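Local coordinates for PrgB (Enterococcus faecalis, PDB 6EVU), which promotes cell aggregation, biofilm formation and conjugation through DNA binding and compaction, its adhesin domain being the part described, at residues Tyr133-Pro139 against Asp168-Arg172; Arg163-Val169 against Met286-Ser292; Phe51-Asp56 against Thr81-Ser87. One frame throughout, in Å; residues are numbered along the deposited sequence.

Overall arrangement
Contacts 1 and 2 adjoin, with centres 11 Å apart, and share D168 and V169, where strand 169-179 begins. In contact 1 this strand end pairs with strand 124-137; in contact 2 it meets strand 280-287 on its other edge. Contact 1, partly buried, relies on regular backbone bonds broken by a bulge. Contact 2, farther from the chain centre, takes the last pair at the strand end, then loops joined by an aspartate-threonine bond, a water and CA-H...O contacts, with an arginine packed alongside. Contact 3 is a surface contact, about 21 Å from contact 1 centre to centre and touching neither of the others; there a loop docks on a strand end and a helix start.

Contact 1 of 3, residues Tyr133-Pro139 against Asp168-Arg172; sequences YELQSSP and DVKTR
An antiparallel pair of strands, 133-137 and 169-172, interrupted by a classic beta bulge, lies in the large sheet of the adhesin domain; the strand directions make 145° and the axes approach to 4.5 Å. D168 leads in: its O accepts from S137 OG at 2.6 Å, and water 3 joins S137 OG to D168 N; serine suits this place, its hydroxyl donating to a main-chain carbonyl, while the D168 carboxylate turns to K238. V169 (chi1 t) points away, yet its CG2 rests 3.6 Å from P139 CD. At K170 the register slips. K170 O accepts from Q136 N (2.8 Å) and S137 N (3.0 Å), and K170 N gives to S137 O (3.0 Å); Q136, first in the bulge, has a helix-like psi (-120/-33), so two residues face one. K170 CE (chi3 p) passes 3.3 Å from Q136 OE1, itself hydrogen-bonded to S283, and NZ forms a salt bridge with D216. T171 forms a non-hydrogen-bonded pair with L135 (CA-CA 4.7 Å); its CG2 meets the edge of the Y133 ring. R172 pairs with E134, N to O at 2.8 Å, with E134 N returning to R172 O at 2.9 Å. Both side chains, chi1 t, leave the same face, where opposite charges suit partial exposure: R172 NH2 forms a salt bridge with E134 OE1 at 3.0 Å, while Q136 NE2 lies over one guanidinium face.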
loop_
_atom_site.group_PDB
_atom_site.type_symbol
_atom_site.label_atom_id
_atom_site.label_comp_id
_atom_site.label_asym_id
_atom_site.label_seq_id
_atom_site.Cartn_x
_atom_site.Cartn_y
_atom_site.Cartn_z
ATOM N N TYR A 133 1.598 9.982 5.387
ATOM C CA TYR A 133 2.453 9.442 4.325
ATOM C C TYR A 133 3.776 10.179 4.312
ATOM O O TYR A 133 3.790 11.396 4.322
ATOM C CB TYR A 133 1.782 9.662 2.976
ATOM C CG TYR A 133 0.479 8.926 2.857
ATOM C CD1 TYR A 133 -0.747 9.511 3.250
ATOM C CD2 TYR A 133 0.463 7.648 2.259
ATOM C CE1 TYR A 133 -1.968 8.795 3.061
ATOM C CE2 TYR A 133 -0.738 6.965 2.116
ATOM C CZ TYR A 133 -1.909 7.550 2.505
ATOM O OH TYR A 133 -3.133 6.954 2.381
ATOM N N GLU A 134 4.879 9.425 4.269
ATOM C CA GLU A 134 6.180 10.043 4.191
ATOM C C GLU A 134 6.989 9.311 3.148
ATOM O O GLU A 134 7.237 8.109 3.285
ATOM C CB GLU A 134 6.888 10.041 5.555
ATOM C CG GLU A 134 8.129 10.871 5.471
ATOM C CD GLU A 134 8.770 11.154 6.812
ATOM O OE1 GLU A 134 8.164 10.895 7.908
ATOM O OE2 GLU A 134 9.933 11.666 6.762
ATOM N N LEU A 135 7.449 10.050 2.135
ATOM C CA LEU A 135 8.394 9.496 1.173
ATOM C C LEU A 135 9.621 8.921 1.877
ATOM O O LEU A 135 10.234 9.559 2.754
ATOM C CB LEU A 135 8.818 10.570 0.154
ATOM C CG LEU A 135 9.765 10.185 -1.005
ATOM C CD1 LEU A 135 9.506 11.179 -2.148
ATOM C CD2 LEU A 135 11.306 10.281 -0.614
ATOM N N GLN A 136 10.005 7.712 1.434
ATOM C CA GLN A 136 11.262 7.086 1.813
ATOM C C GLN A 136 12.214 6.780 0.656
ATOM O O GLN A 136 13.444 6.870 0.844
ATOM C CB GLN A 136 10.963 5.801 2.592
ATOM C CG GLN A 136 10.322 6.169 3.937
ATOM C CD GLN A 136 10.193 4.961 4.809
ATOM O OE1 GLN A 136 9.613 3.983 4.390
ATOM N NE2 GLN A 136 10.740 5.021 6.022
ATOM N N SER A 137 11.702 6.447 -0.531
ATOM C CA SER A 137 12.570 6.188 -1.674
ATOM C C SER A 137 11.809 6.594 -2.939
ATOM O O SER A 137 10.591 6.410 -3.033
ATOM C CB SER A 137 12.993 4.707 -1.759
ATOM O OG SER A 137 13.963 4.471 -2.783
ATOM N N SER A 138 12.558 7.166 -3.892
ATOM C CA SER A 138 11.957 7.541 -5.173
ATOM C C SER A 138 12.980 7.391 -6.273
ATOM O O SER A 138 14.112 7.857 -6.105
ATOM C CB SER A 138 11.435 8.986 -5.188
ATOM O OG SER A 138 11.297 9.496 -6.533
ATOM N N PRO A 139 12.605 6.824 -7.424
ATOM C CA PRO A 139 13.526 6.734 -8.575
ATOM C C PRO A 139 13.495 7.900 -9.559
ATOM O O PRO A 139 14.089 7.773 -10.647
ATOM C CB PRO A 139 13.030 5.469 -9.289
ATOM C CG PRO A 139 11.511 5.621 -9.134
ATOM C CD PRO A 139 11.329 6.119 -7.666
ATOM N N ASP A 168 14.085 1.927 -5.335
ATOM C CA ASP A 168 12.701 1.609 -4.991
ATOM C C ASP A 168 11.807 2.849 -4.983
ATOM O O ASP A 168 12.251 3.970 -4.735
ATOM C CB ASP A 168 12.627 0.976 -3.581
ATOM C CG ASP A 168 13.205 -0.439 -3.515
ATOM O OD1 ASP A 168 13.587 -0.981 -4.571
ATOM O OD2 ASP A 168 13.269 -0.988 -2.380
ATOM N N VAL A 169 10.537 2.634 -5.281
ATOM C CA VAL A 169 9.479 3.478 -4.741
ATOM C C VAL A 169 9.223 2.984 -3.324
ATOM O O VAL A 169 9.020 1.790 -3.134
ATOM C CB VAL A 169 8.221 3.388 -5.608
ATOM C CG1 VAL A 169 7.061 4.167 -5.023
ATOM C CG2 VAL A 169 8.536 3.923 -7.019
ATOM N N LYS A 170 9.223 3.881 -2.329
ATOM C CA LYS A 170 8.866 3.450 -0.969
ATOM C C LYS A 170 8.277 4.598 -0.160
ATOM O O LYS A 170 8.796 5.713 -0.194
ATOM C CB LYS A 170 10.070 2.820 -0.239
ATOM C CG LYS A 170 9.600 2.098 1.057
ATOM C CD LYS A 170 10.703 1.288 1.698
ATOM C CE LYS A 170 11.658 2.141 2.506
ATOM N NZ LYS A 170 12.735 1.282 3.204
ATOM N N THR A 171 7.174 4.322 0.549
ATOM C CA THR A 171 6.403 5.285 1.312
ATOM C C THR A 171 6.112 4.685 2.680
ATOM O O THR A 171 5.634 3.538 2.759
ATOM C CB THR A 171 5.068 5.629 0.625
ATOM O OG1 THR A 171 5.332 6.071 -0.737
ATOM C CG2 THR A 171 4.346 6.717 1.378
ATOM N N ARG A 172 6.328 5.471 3.734
ATOM C CA ARG A 172 5.910 5.083 5.087
ATOM C C ARG A 172 4.486 5.570 5.313
ATOM O O ARG A 172 4.114 6.703 4.944
ATOM C CB ARG A 172 6.852 5.679 6.163
ATOM C CG ARG A 172 6.420 5.181 7.591
ATOM C CD ARG A 172 7.600 5.273 8.534
ATOM N NE ARG A 172 7.987 6.659 8.656
ATOM C CZ ARG A 172 9.164 7.090 9.105
ATOM N NH1 ARG A 172 10.120 6.231 9.478
ATOM N NH2 ARG A 172 9.377 8.402 9.168
HETATM O O HOH W 1 6.252 9.341 8.837
HETATM O O HOH W 2 10.342 3.573 8.732
HETATM O O HOH W 3 16.164 2.184 -3.252
#

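Contact 2 of 3, residues Arg163-Val169 against Met286-Ser292; sequences RVNGKDV and MTTKGKS
R163, in the loop before strand 169-179, stretches out (chi1 t, chi2 t, chi3 m): NH1 donates to K167 O (2.8 Å) and N165 O (2.9 Å), which suits a long side chain with several N-H groups. One guanidinium face receives T288 CG2, 3.7 Å from R163 CZ, and R163 CD lies 3.5 Å from S292 O; NH2 also reaches S297 O. N165 (chi1 p) closes an Asx turn, OD1 to K167 N at 2.9 Å, and its backbone C packs on S292 CB at 3.4 Å. G166 follows, its CA 4.1 Å from that of S292. A side chain here would strike G290 O, so glycine is required; instead G166 CA touches G290 O, and G290 CA touches G166 O, each a CA-H...O contact of 3.4 Å. G290 is third in the type I' turn T288-K291, and its own angles (112/-9) call for glycine; T288 OG1 donates to K291 O at 2.6 Å. D168 (chi1 m) accepts from T287 OG1 at OD1, 2.7 Å, and OD2 bridges to K238. Water 5 donates to D168 OD1 (2.6 Å) and G166 O (2.8 Å) and accepts from T288 N (2.8 Å). V169 begins the strand, in an antiparallel hydrogen-bonded pair with M286: V169 N to M286 O 3.0 Å, M286 N to V169 O 2.8 Å, CB atoms 4.2 Å apart. This is the last pair at this end of the two strands; past it, the D168-T287 bond, water 5 and the G166-G290 contacts hold the loops, so polar groups and glycine replace the strand ladder.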
loop_
_atom_site.group_PDB
_atom_site.type_symbol
_atom_site.label_atom_id
_atom_site.label_comp_id
_atom_site.label_asym_id
_atom_site.label_seq_id
_atom_site.Cartn_x
_atom_site.Cartn_y
_atom_site.Cartn_z
ATOM N N ARG A 163 10.497 6.801 -13.530
ATOM C CA ARG A 163 11.674 6.027 -13.134
ATOM C C ARG A 163 12.874 6.423 -13.996
ATOM O O ARG A 163 12.887 6.152 -15.195
ATOM C CB ARG A 163 11.414 4.523 -13.252
ATOM C CG ARG A 163 12.627 3.700 -12.885
ATOM C CD ARG A 163 12.354 2.182 -12.815
ATOM N NE ARG A 163 11.507 1.804 -11.681
ATOM C CZ ARG A 163 11.961 1.756 -10.434
ATOM N NH1 ARG A 163 13.225 2.048 -10.187
ATOM N NH2 ARG A 163 11.178 1.393 -9.448
ATOM N N VAL A 164 13.904 7.027 -13.385
ATOM C CA VAL A 164 15.157 7.285 -14.090
ATOM C C VAL A 164 16.304 6.404 -13.604
ATOM O O VAL A 164 17.362 6.387 -14.248
ATOM C CB VAL A 164 15.586 8.772 -13.987
ATOM C CG1 VAL A 164 14.488 9.717 -14.396
ATOM C CG2 VAL A 164 16.057 9.118 -12.615
ATOM N N ASN A 165 16.170 5.736 -12.463
ATOM C CA ASN A 165 17.260 4.897 -11.961
ATOM C C ASN A 165 16.640 3.656 -11.354
ATOM O O ASN A 165 15.442 3.407 -11.516
ATOM C CB ASN A 165 18.138 5.661 -10.961
ATOM C CG ASN A 165 17.323 6.222 -9.818
ATOM O OD1 ASN A 165 16.550 5.495 -9.203
ATOM N ND2 ASN A 165 17.490 7.506 -9.529
ATOM N N GLY A 166 17.455 2.869 -10.642
ATOM C CA GLY A 166 16.986 1.614 -10.107
ATOM C C GLY A 166 16.452 1.645 -8.683
ATOM O O GLY A 166 16.217 0.576 -8.113
ATOM N N LYS A 167 16.275 2.823 -8.081
ATOM C CA LYS A 167 15.842 2.873 -6.687
ATOM C C LYS A 167 14.394 2.417 -6.531
ATOM O O LYS A 167 13.565 2.519 -7.454
ATOM C CB LYS A 167 15.985 4.298 -6.142
ATOM C CG LYS A 167 17.422 4.780 -6.021
ATOM C CD LYS A 167 17.324 6.254 -5.734
ATOM C CE LYS A 167 17.364 6.526 -4.232
ATOM N NZ LYS A 167 16.759 5.487 -3.311
ATOM N N ASP A 168 14.085 1.927 -5.335
ATOM C CA ASP A 168 12.701 1.609 -4.991
ATOM C C ASP A 168 11.807 2.849 -4.983
ATOM O O ASP A 168 12.251 3.970 -4.735
ATOM C CB ASP A 168 12.627 0.976 -3.581
ATOM C CG ASP A 168 13.205 -0.439 -3.515
ATOM O OD1 ASP A 168 13.587 -0.981 -4.571
ATOM O OD2 ASP A 168 13.269 -0.988 -2.380
ATOM N N VAL A 169 10.537 2.634 -5.281
ATOM C CA VAL A 169 9.479 3.478 -4.741
ATOM C C VAL A 169 9.223 2.984 -3.324
ATOM O O VAL A 169 9.020 1.790 -3.134
ATOM C CB VAL A 169 8.221 3.388 -5.608
ATOM C CG1 VAL A 169 7.061 4.167 -5.023
ATOM C CG2 VAL A 169 8.536 3.923 -7.019
ATOM N N MET A 286 7.598 -0.360 -4.328
ATOM C CA MET A 286 7.876 -1.140 -5.525
ATOM C C MET A 286 9.381 -1.274 -5.678
ATOM O O MET A 286 10.100 -0.280 -5.556
ATOM C CB MET A 286 7.277 -0.487 -6.779
ATOM C CG MET A 286 5.847 0.024 -6.556
ATOM S SD MET A 286 5.275 0.962 -8.032
ATOM C CE MET A 286 4.995 -0.398 -9.208
ATOM N N THR A 287 9.849 -2.493 -5.998
ATOM C CA THR A 287 11.276 -2.738 -6.183
ATOM C C THR A 287 11.560 -3.439 -7.515
ATOM O O THR A 287 10.850 -4.368 -7.918
ATOM C CB THR A 287 11.860 -3.557 -5.028
ATOM O OG1 THR A 287 13.275 -3.565 -5.193
ATOM C CG2 THR A 287 11.306 -5.011 -5.020
ATOM N N THR A 288 12.534 -2.928 -8.247
ATOM C CA THR A 288 13.012 -3.616 -9.440
ATOM C C THR A 288 14.232 -4.413 -9.101
ATOM O O THR A 288 15.026 -4.743 -9.999
ATOM C CB THR A 288 13.350 -2.643 -10.564
ATOM O OG1 THR A 288 14.308 -1.715 -10.068
ATOM C CG2 THR A 288 12.083 -1.888 -11.064
ATOM N N LYS A 289 14.467 -4.600 -7.808
ATOM C CA LYS A 289 15.730 -5.115 -7.283
ATOM C C LYS A 289 16.926 -4.383 -7.877
ATOM O O LYS A 289 18.021 -4.931 -7.946
ATOM C CB LYS A 289 15.851 -6.628 -7.509
ATOM C CG LYS A 289 14.952 -7.446 -6.601
ATOM C CD LYS A 289 14.963 -8.920 -6.984
ATOM C CE LYS A 289 15.493 -9.775 -5.846
ATOM N NZ LYS A 289 16.829 -9.263 -5.434
ATOM N N GLY A 290 16.733 -3.164 -8.372
ATOM C CA GLY A 290 17.823 -2.309 -8.808
ATOM C C GLY A 290 17.929 -2.021 -10.306
ATOM O O GLY A 290 18.760 -1.195 -10.681
ATOM N N LYS A 291 17.154 -2.685 -11.183
ATOM C CA LYS A 291 17.183 -2.392 -12.614
ATOM C C LYS A 291 16.443 -1.087 -12.905
ATOM O O LYS A 291 15.418 -0.799 -12.280
ATOM C CB LYS A 291 16.560 -3.554 -13.401
ATOM C CG LYS A 291 17.482 -4.799 -13.571
ATOM C CD LYS A 291 16.921 -6.127 -12.985
ATOM C CE LYS A 291 18.039 -7.163 -12.690
ATOM N NZ LYS A 291 17.592 -8.335 -11.857
ATOM N N SER A 292 16.986 -0.273 -13.828
ATOM C CA SER A 292 16.413 1.031 -14.142
ATOM C C SER A 292 15.518 1.041 -15.379
ATOM O O SER A 292 14.659 1.923 -15.501
ATOM C CB SER A 292 17.523 2.092 -14.295
ATOM O OG SER A 292 18.239 1.980 -15.515
HETATM O O HOH W 4 12.786 3.849 -17.002
HETATM O O HOH W 5 14.176 -1.045 -7.066
#

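Contact 3 of 3, residues Phe51-Asp56 against Thr81-Ser87; sequences FIKATD and TGNFQNS
Two backbone hydrogen bonds clamp residues 81-87 onto residues 51-56: A54 N donates to N86 O at 2.9 Å, nearly straight at 171°, and G82 N to F51 O at 2.8 Å. The first satisfies the opening amide of helix 54-57. K53 occupies the N-cap position, and the neighbouring loop supplies the acceptor; water 9 donates to the same N86 O and accepts from T55 N. Water 6 links F51 N with G82 O, water 7 binds K53 N, T81 N and D56 OD2, and water 8 bridges K53 NZ to T81 OG1, as suits a surface contact. Within the loop, N83 and N86, both chi1 p, brace each other: N83 OD1 accepts from N86 N (2.9 Å), and N86 OD1 from N83 N (2.8 Å). Asparagine is apt, being short and able to bond to a main-chain amide. G82 (-87/-174) passes so near residues 51-53 that a CB would clash with K53 N; K53 CG lies 3.5 Å from G82 CA. S87, small enough for close approach, puts CB 3.2 Å from I52 O. Outward, the F51 ring (chi1 m) has N83 C and F84 N over one face, and its CE2 meets CD1 at the edge of the F84 ring at 3.8 Å, with centroids 6.0 Å apart and planes at 62°. F84 also stacks on Y100. Both segments hydrogen-bond to A101 of strand 99-104, through I52 and S87, so a loop held by an Asx motif here docks on a helix N-terminus beside the smaller antiparallel sheet of the adhesin domain.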
loop_
_atom_site.group_PDB
_atom_site.type_symbol
_atom_site.label_atom_id
_atom_site.label_comp_id
_atom_site.label_asym_id
_atom_site.label_seq_id
_atom_site.Cartn_x
_atom_site.Cartn_y
_atom_site.Cartn_z
ATOM N N PHE A 51 0.416 20.846 -3.242
ATOM C CA PHE A 51 -0.664 20.273 -4.056
ATOM C C PHE A 51 -0.297 20.321 -5.526
ATOM O O PHE A 51 0.371 21.261 -5.976
ATOM C CB PHE A 51 -1.989 21.018 -3.854
ATOM C CG PHE A 51 -2.549 20.855 -2.475
ATOM C CD1 PHE A 51 -2.328 21.844 -1.516
ATOM C CD2 PHE A 51 -3.236 19.693 -2.107
ATOM C CE1 PHE A 51 -2.810 21.692 -0.237
ATOM C CE2 PHE A 51 -3.740 19.543 -0.809
ATOM C CZ PHE A 51 -3.522 20.526 0.120
ATOM N N ILE A 52 -0.697 19.285 -6.270
ATOM C CA ILE A 52 -0.559 19.236 -7.729
ATOM C C ILE A 52 -1.897 19.602 -8.339
ATOM O O ILE A 52 -2.918 18.963 -8.054
ATOM C CB ILE A 52 -0.105 17.860 -8.204
ATOM C CG1 ILE A 52 1.231 17.528 -7.535
ATOM C CG2 ILE A 52 -0.036 17.820 -9.745
ATOM C CD1 ILE A 52 1.633 16.002 -7.659
ATOM N N LYS A 53 -1.909 20.640 -9.153
ATOM C CA LYS A 53 -3.125 20.967 -9.895
ATOM C C LYS A 53 -3.567 19.789 -10.761
ATOM O O LYS A 53 -2.754 19.192 -11.477
ATOM C CB LYS A 53 -2.904 22.183 -10.823
ATOM C CG LYS A 53 -2.326 23.397 -10.199
ATOM C CD LYS A 53 -2.008 24.393 -11.313
ATOM C CE LYS A 53 -2.769 25.658 -11.116
ATOM N NZ LYS A 53 -2.148 26.715 -11.965
ATOM N N ALA A 54 -4.869 19.475 -10.693
ATOM C CA ALA A 54 -5.460 18.443 -11.535
ATOM C C ALA A 54 -5.108 18.651 -12.997
ATOM O O ALA A 54 -4.825 17.683 -13.713
ATOM C CB ALA A 54 -6.988 18.427 -11.348
ATOM N N THR A 55 -5.089 19.919 -13.463
ATOM C CA THR A 55 -4.783 20.144 -14.875
ATOM C C THR A 55 -3.332 19.791 -15.213
ATOM O O THR A 55 -3.048 19.446 -16.360
ATOM C CB THR A 55 -5.113 21.581 -15.279
ATOM O OG1 THR A 55 -4.388 22.511 -14.468
ATOM C CG2 THR A 55 -6.576 21.816 -15.027
ATOM N N ASP A 56 -2.410 19.856 -14.235
ATOM C CA ASP A 56 -1.051 19.362 -14.448
ATOM C C ASP A 56 -1.013 17.853 -14.288
ATOM O O ASP A 56 -0.375 17.138 -15.074
ATOM C CB ASP A 56 -0.080 20.020 -13.475
ATOM C CG ASP A 56 0.101 21.511 -13.754
ATOM O OD1 ASP A 56 0.071 21.935 -14.952
ATOM O OD2 ASP A 56 0.250 22.285 -12.776
ATOM N N THR A 81 2.128 23.353 -7.862
ATOM C CA THR A 81 1.707 24.711 -7.525
ATOM C C THR A 81 0.192 24.835 -7.333
ATOM O O THR A 81 -0.383 25.923 -7.508
ATOM C CB THR A 81 2.184 25.658 -8.609
ATOM O OG1 THR A 81 1.585 25.249 -9.847
ATOM C CG2 THR A 81 3.682 25.551 -8.749
ATOM N N GLY A 82 -0.475 23.741 -6.978
ATOM C CA GLY A 82 -1.903 23.759 -6.764
ATOM C C GLY A 82 -2.286 24.152 -5.350
ATOM O O GLY A 82 -1.460 24.518 -4.512
ATOM N N ASN A 83 -3.579 24.049 -5.083
ATOM C CA ASN A 83 -4.117 24.192 -3.746
ATOM C C ASN A 83 -5.140 23.082 -3.561
ATOM O O ASN A 83 -5.340 22.251 -4.448
ATOM C CB ASN A 83 -4.687 25.600 -3.526
ATOM C CG ASN A 83 -5.776 25.945 -4.493
ATOM O OD1 ASN A 83 -6.585 25.098 -4.892
ATOM N ND2 ASN A 83 -5.843 27.236 -4.850
ATOM N N PHE A 84 -5.752 23.031 -2.382
ATOM C CA PHE A 84 -6.649 21.917 -2.069
ATOM C C PHE A 84 -7.836 21.881 -3.033
ATOM O O PHE A 84 -8.216 20.812 -3.537
ATOM C CB PHE A 84 -7.107 22.053 -0.613
ATOM C CG PHE A 84 -7.936 20.891 -0.097
ATOM C CD1 PHE A 84 -7.445 19.599 -0.020
ATOM C CD2 PHE A 84 -9.217 21.119 0.350
ATOM C CE1 PHE A 84 -8.261 18.563 0.503
ATOM C CE2 PHE A 84 -10.011 20.100 0.857
ATOM C CZ PHE A 84 -9.532 18.820 0.952
ATOM N N GLN A 85 -8.379 23.052 -3.357
ATOM C CA GLN A 85 -9.468 23.154 -4.331
ATOM C C GLN A 85 -9.098 22.558 -5.697
ATOM O O GLN A 85 -9.828 21.716 -6.227
ATOM C CB GLN A 85 -9.902 24.624 -4.496
ATOM C CG GLN A 85 -11.291 24.804 -5.124
ATOM C CD GLN A 85 -11.316 24.553 -6.640
ATOM O OE1 GLN A 85 -10.378 24.915 -7.378
ATOM N NE2 GLN A 85 -12.400 23.931 -7.112
ATOM N N ASN A 86 -8.034 23.056 -6.337
ATOM C CA ASN A 86 -7.802 22.716 -7.737
ATOM C C ASN A 86 -6.986 21.431 -7.907
ATOM O O ASN A 86 -6.731 21.014 -9.051
ATOM C CB ASN A 86 -7.138 23.891 -8.489
ATOM C CG ASN A 86 -5.755 24.283 -7.930
ATOM O OD1 ASN A 86 -4.998 23.446 -7.407
ATOM N ND2 ASN A 86 -5.395 25.574 -8.116
ATOM N N SER A 87 -6.616 20.779 -6.801
ATOM C CA SER A 87 -5.940 19.479 -6.838
ATOM C C SER A 87 -6.912 18.300 -6.878
ATOM O O SER A 87 -6.476 17.162 -7.001
ATOM C CB SER A 87 -4.991 19.330 -5.644
ATOM O OG SER A 87 -5.718 19.148 -4.444
HETATM O O HOH W 6 0.620 23.629 -3.268
HETATM O O HOH W 7 0.742 21.749 -9.979
HETATM O O HOH W 8 0.116 27.433 -11.146
HETATM O O HOH W 9 -6.689 22.014 -11.823
#